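PDB 1QHB: vanadium-dependent bromoperoxidase from Corallina officinalis, which catalyses the halogenation of organic substrates, using hydrogen peroxide and bromide, with vanadate as cofactor, and assembles as a homododecamer. Local coordinates for residues A183-A188 with V218-L223; L162-L167 with E190-L195. All blocks are in the same frame, centred on the assembly; numbering follows the deposited sequence.

Contacts 1 and 2 share helix 182-192, and their centres lie about 9 Å apart, on the same side of the chain's centre. Along the chain the order is 162-167, 183-188, 190-195 and 218-223, so the segments alternate: contact 2 joins the helix to the end of helix 153-167 before it, contact 1 joins it to the loop after helix 208-213. The two meet directly, with Phe184 CZ 3.3 Å from Leu164 O and a probable hydrogen bond between Val218 N and Asn193 OD1. Helix 182-192 thus meets an earlier helix on one flank and a later loop on the adjoining flank, away from the calcium and vanadate sites; no other subunit touches these segments.

Contact 1. Residues A183-A188 with V218-L223; sequences AFIRSA and VTVGNL
Ile185 reaches off helix 182-192 with two separate branches, and each meets a different residue of the 218-223 loop. The tighter meeting is at Leu223, where Ile185 CD1 lies 3.8 Å from Leu223 CD2 and the two side chains run obliquely to one another. Both residues are buried. With chi1 of -63°, the CG1 branch of Ile185 sits beside its backbone N and opposite the carbonyl carbon, which brings CD1 to the leucine and leaves CG2 for the other partner. Ala188, one turn on, turns its CB the same way and widens the apolar surface on the helix side.

The looser side is at Val220, which is partly exposed. Its CG2 stands 4.2 Å from Ile185 CG2, and the side chains cross at about a right angle, so that little more than one methyl of each is engaged. Val220 also touches Ile189 and Asp177, and Leu223 continues onto Leu192.

The loop is tied up by its own polar groups. Thr219 N gives a hydrogen bond of 3.0 Å to Asn222 OD1, approaching from above the amide carbonyl plane, while Asn222 ND2 hydrogen-bonds the carbonyl oxygen of Glu217. No hydrogen bond passes between the two segments. Between them the contact is aliphatic, a fit of methyl groups; a polar tie lies close by, from Val218 N to Asn193 OD1, and internal bonds shape the loop.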
loop_
_atom_site.group_PDB
_atom_site.type_symbol
_atom_site.label_atom_id
_atom_site.label_comp_id
_atom_site.label_asym_id
_atom_site.label_seq_id
_atom_site.Cartn_x
_atom_site.Cartn_y
_atom_site.Cartn_z
ATOM N N ALA A 183 31.816 -62.887 26.417
ATOM C CA ALA A 183 30.971 -63.776 25.636
ATOM C C ALA A 183 29.823 -62.968 25.050
ATOM O O ALA A 183 29.618 -63.150 23.836
ATOM C CB ALA A 183 30.449 -64.936 26.490
ATOM N N PHE A 184 29.124 -62.169 25.836
ATOM C CA PHE A 184 28.085 -61.295 25.305
ATOM C C PHE A 184 28.635 -60.231 24.359
ATOM O O PHE A 184 28.173 -60.032 23.239
ATOM C CB PHE A 184 27.336 -60.617 26.482
ATOM C CG PHE A 184 26.254 -59.727 25.931
ATOM C CD1 PHE A 184 25.018 -60.263 25.630
ATOM C CD2 PHE A 184 26.510 -58.379 25.670
ATOM C CE1 PHE A 184 24.020 -59.452 25.100
ATOM C CE2 PHE A 184 25.510 -57.591 25.121
ATOM C CZ PHE A 184 24.264 -58.143 24.847
ATOM N N ILE A 185 29.619 -59.440 24.740
ATOM C CA ILE A 185 30.134 -58.371 23.879
ATOM C C ILE A 185 30.606 -58.910 22.560
ATOM O O ILE A 185 30.219 -58.434 21.475
ATOM C CB ILE A 185 31.208 -57.562 24.600
ATOM C CG1 ILE A 185 30.591 -56.858 25.827
ATOM C CG2 ILE A 185 31.941 -56.545 23.720
ATOM C CD1 ILE A 185 29.604 -55.759 25.476
ATOM N N ARG A 186 31.411 -59.974 22.550
ATOM C CA ARG A 186 31.947 -60.521 21.294
ATOM C C ARG A 186 30.867 -61.059 20.396
ATOM O O ARG A 186 30.896 -60.967 19.177
ATOM C CB ARG A 186 32.946 -61.605 21.681
ATOM C CG ARG A 186 34.164 -61.104 22.430
ATOM C CD ARG A 186 35.163 -60.379 21.539
ATOM N NE ARG A 186 36.503 -60.949 21.671
ATOM C CZ ARG A 186 37.488 -60.870 20.783
ATOM N NH1 ARG A 186 37.335 -60.228 19.627
ATOM N NH2 ARG A 186 38.658 -61.451 21.042
ATOM N N SER A 187 29.854 -61.695 20.957
ATOM C CA SER A 187 28.730 -62.242 20.201
ATOM C C SER A 187 27.849 -61.121 19.693
ATOM O O SER A 187 27.288 -61.224 18.600
ATOM C CB SER A 187 28.019 -63.273 21.086
ATOM O OG SER A 187 26.647 -63.014 21.163
ATOM N N ALA A 188 27.741 -60.000 20.397
ATOM C CA ALA A 188 26.964 -58.848 19.986
ATOM C C ALA A 188 27.609 -58.249 18.748
ATOM O O ALA A 188 26.934 -57.969 17.774
ATOM C CB ALA A 188 27.054 -57.714 21.021
ATOM N N VAL A 218 31.177 -52.639 13.486
ATOM C CA VAL A 218 30.979 -52.446 14.915
ATOM C C VAL A 218 32.191 -52.976 15.677
ATOM O O VAL A 218 32.690 -54.049 15.344
ATOM C CB VAL A 218 29.714 -53.198 15.334
ATOM C CG1 VAL A 218 29.410 -53.003 16.811
ATOM C CG2 VAL A 218 28.587 -52.744 14.408
ATOM N N THR A 219 32.675 -52.227 16.643
ATOM C CA THR A 219 33.797 -52.604 17.474
ATOM C C THR A 219 33.375 -52.337 18.930
ATOM O O THR A 219 32.373 -51.656 19.177
ATOM C CB THR A 219 35.040 -51.740 17.204
ATOM O OG1 THR A 219 34.658 -50.388 17.544
ATOM C CG2 THR A 219 35.549 -51.729 15.774
ATOM N N VAL A 220 34.158 -52.747 19.916
ATOM C CA VAL A 220 33.867 -52.462 21.311
ATOM C C VAL A 220 33.854 -50.945 21.532
ATOM O O VAL A 220 33.074 -50.468 22.351
ATOM C CB VAL A 220 34.922 -53.014 22.310
ATOM C CG1 VAL A 220 34.456 -52.815 23.756
ATOM C CG2 VAL A 220 35.182 -54.474 22.081
ATOM N N GLY A 221 34.669 -50.188 20.818
ATOM C CA GLY A 221 34.782 -48.756 20.936
ATOM C C GLY A 221 33.647 -47.971 20.355
ATOM O O GLY A 221 33.532 -46.793 20.691
ATOM N N ASN A 222 32.830 -48.550 19.493
ATOM C CA ASN A 222 31.680 -47.779 18.986
ATOM C C ASN A 222 30.366 -48.478 19.309
ATOM O O ASN A 222 29.298 -47.969 18.927
ATOM C CB ASN A 222 31.835 -47.502 17.510
ATOM C CG ASN A 222 31.733 -48.661 16.592
ATOM O OD1 ASN A 222 31.123 -49.672 16.867
ATOM N ND2 ASN A 222 32.379 -48.505 15.442
ATOM N N LEU A 223 30.434 -49.587 20.030
ATOM C CA LEU A 223 29.234 -50.358 20.343
ATOM C C LEU A 223 28.227 -49.546 21.126
ATOM O O LEU A 223 28.444 -48.969 22.216
ATOM C CB LEU A 223 29.565 -51.659 21.086
ATOM C CG LEU A 223 28.423 -52.575 21.479
ATOM C CD1 LEU A 223 27.797 -53.315 20.294
ATOM C CD2 LEU A 223 28.939 -53.631 22.456
#

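Contact 2. Residues L162-L167 with E190-L195; sequences LYLMAL and ERLNGL
Two helices of the same chain, 153-167 and 182-192, pack side by side here near their C-terminal ends, and between 162-167 and 190-195 the contact runs through Leu164. Its two methyls divide the work. Leu164 CD1 is 3.7 Å from Leu192 CD2 and 3.8 Å from Leu192 CG, the two leucines reaching toward each other tip to tip across the gap between backbones. Leu164 CD2 lies instead by the guanidinium of Arg191, 3.5 Å from Arg191 NH2 and oblique to the group. The arginine chain bends at CG-CD (chi3 -72°), and the head ends up beside the leucine.

The charged head has other partners. Arg191 NH1 makes a salt bridge with Asp444 of helix 439-456, and NE bonds to the carbonyl oxygen of Ser187, one turn back in the same helix. Held at two of its nitrogens, the guanidinium is restrained in its rotation, so Leu164 packs beside a group whose charge is probably balanced in part by Asp444.

Beyond Leu192 the chain leaves the helix through a type I turn, Leu192 to Leu195, closed by Leu195 N to Leu192 O at 3.0 Å, and Leu195 then takes the N-cap position of the next helix. Leucine meeting leucine, with an arginine at the border, is ordinary apolar packing between neighbouring helices, here in a chain with far more helix than strand.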
loop_
_atom_site.group_PDB
_atom_site.type_symbol
_atom_site.label_atom_id
_atom_site.label_comp_id
_atom_site.label_asym_id
_atom_site.label_seq_id
_atom_site.Cartn_x
_atom_site.Cartn_y
_atom_site.Cartn_z
ATOM N N LEU A 162 18.671 -53.055 18.920
ATOM C CA LEU A 162 17.788 -52.849 20.077
ATOM C C LEU A 162 17.592 -54.110 20.885
ATOM O O LEU A 162 17.379 -54.006 22.122
ATOM C CB LEU A 162 16.378 -52.388 19.648
ATOM C CG LEU A 162 16.263 -51.049 18.938
ATOM C CD1 LEU A 162 14.835 -50.716 18.541
ATOM C CD2 LEU A 162 16.847 -49.948 19.799
ATOM N N TYR A 163 17.516 -55.273 20.226
ATOM C CA TYR A 163 17.362 -56.530 21.004
ATOM C C TYR A 163 18.630 -56.783 21.817
ATOM O O TYR A 163 18.597 -57.176 22.990
ATOM C CB TYR A 163 17.162 -57.718 20.063
ATOM C CG TYR A 163 15.715 -58.003 19.678
ATOM C CD1 TYR A 163 14.820 -58.536 20.581
ATOM C CD2 TYR A 163 15.303 -57.843 18.379
ATOM C CE1 TYR A 163 13.510 -58.824 20.252
ATOM C CE2 TYR A 163 14.005 -58.135 18.005
ATOM C CZ TYR A 163 13.128 -58.605 18.948
ATOM O OH TYR A 163 11.839 -58.866 18.549
ATOM N N LEU A 164 19.795 -56.506 21.290
ATOM C CA LEU A 164 21.058 -56.699 22.009
ATOM C C LEU A 164 21.207 -55.702 23.142
ATOM O O LEU A 164 21.735 -56.068 24.208
ATOM C CB LEU A 164 22.262 -56.642 21.073
ATOM C CG LEU A 164 22.274 -57.854 20.125
ATOM C CD1 LEU A 164 23.088 -57.529 18.902
ATOM C CD2 LEU A 164 22.856 -59.087 20.857
ATOM N N MET A 165 20.651 -54.485 22.976
ATOM C CA MET A 165 20.713 -53.527 24.062
ATOM C C MET A 165 19.814 -54.036 25.184
ATOM O O MET A 165 20.161 -53.844 26.319
ATOM C CB MET A 165 20.203 -52.156 23.684
ATOM C CG MET A 165 21.175 -51.392 22.796
ATOM S SD MET A 165 20.277 -49.953 22.169
ATOM C CE MET A 165 21.684 -48.968 21.637
ATOM N N ALA A 166 18.667 -54.606 24.821
ATOM C CA ALA A 166 17.769 -55.139 25.851
ATOM C C ALA A 166 18.419 -56.328 26.559
ATOM O O ALA A 166 18.267 -56.443 27.779
ATOM C CB ALA A 166 16.496 -55.562 25.169
ATOM N N LEU A 167 19.151 -57.210 25.866
ATOM C CA LEU A 167 19.767 -58.338 26.584
ATOM C C LEU A 167 20.959 -57.870 27.384
ATOM O O LEU A 167 21.292 -58.457 28.420
ATOM C CB LEU A 167 20.192 -59.418 25.584
ATOM C CG LEU A 167 19.107 -60.099 24.763
ATOM C CD1 LEU A 167 19.703 -60.853 23.581
ATOM C CD2 LEU A 167 18.294 -61.054 25.638
ATOM N N GLU A 190 29.824 -59.548 16.564
ATOM C CA GLU A 190 29.923 -60.454 15.412
ATOM C C GLU A 190 28.559 -60.600 14.761
ATOM O O GLU A 190 28.420 -60.735 13.554
ATOM C CB GLU A 190 30.520 -61.709 16.006
ATOM C CG GLU A 190 31.074 -62.802 15.118
ATOM C CD GLU A 190 31.786 -63.822 16.016
ATOM O OE1 GLU A 190 32.495 -63.359 16.943
ATOM O OE2 GLU A 190 31.625 -65.039 15.819
ATOM N N ARG A 191 27.478 -60.576 15.516
ATOM C CA ARG A 191 26.126 -60.698 14.977
ATOM C C ARG A 191 25.767 -59.407 14.252
ATOM O O ARG A 191 25.393 -59.467 13.074
ATOM C CB ARG A 191 25.218 -61.136 16.139
ATOM C CG ARG A 191 25.652 -62.573 16.523
ATOM C CD ARG A 191 24.644 -63.305 17.397
ATOM N NE ARG A 191 24.651 -62.728 18.737
ATOM C CZ ARG A 191 23.909 -63.062 19.779
ATOM N NH1 ARG A 191 23.030 -64.038 19.653
ATOM N NH2 ARG A 191 24.040 -62.414 20.939
ATOM N N LEU A 192 26.120 -58.239 14.820
ATOM C CA LEU A 192 25.837 -56.987 14.148
ATOM C C LEU A 192 26.734 -56.904 12.929
ATOM O O LEU A 192 26.206 -56.498 11.874
ATOM C CB LEU A 192 26.032 -55.777 15.049
ATOM C CG LEU A 192 25.120 -55.706 16.292
ATOM C CD1 LEU A 192 25.654 -54.625 17.206
ATOM C CD2 LEU A 192 23.687 -55.443 15.846
ATOM N N ASN A 193 27.988 -57.355 13.020
ATOM C CA ASN A 193 28.844 -57.297 11.836
ATOM C C ASN A 193 28.471 -58.339 10.774
ATOM O O ASN A 193 29.015 -58.297 9.661
ATOM C CB ASN A 193 30.328 -57.408 12.140
ATOM C CG ASN A 193 30.885 -56.134 12.735
ATOM O OD1 ASN A 193 30.359 -55.060 12.434
ATOM N ND2 ASN A 193 31.913 -56.220 13.559
ATOM N N GLY A 194 27.517 -59.205 11.037
ATOM C CA GLY A 194 27.036 -60.116 10.038
ATOM C C GLY A 194 25.888 -59.486 9.277
ATOM O O GLY A 194 25.365 -60.174 8.433
ATOM N N LEU A 195 25.435 -58.279 9.577
ATOM C CA LEU A 195 24.315 -57.682 8.875
ATOM C C LEU A 195 24.831 -56.718 7.830
ATOM O O LEU A 195 25.733 -55.907 8.021
ATOM C CB LEU A 195 23.362 -56.974 9.836
ATOM C CG LEU A 195 22.878 -57.836 11.013
ATOM C CD1 LEU A 195 22.105 -56.971 11.990
ATOM C CD2 LEU A 195 22.001 -58.960 10.469
#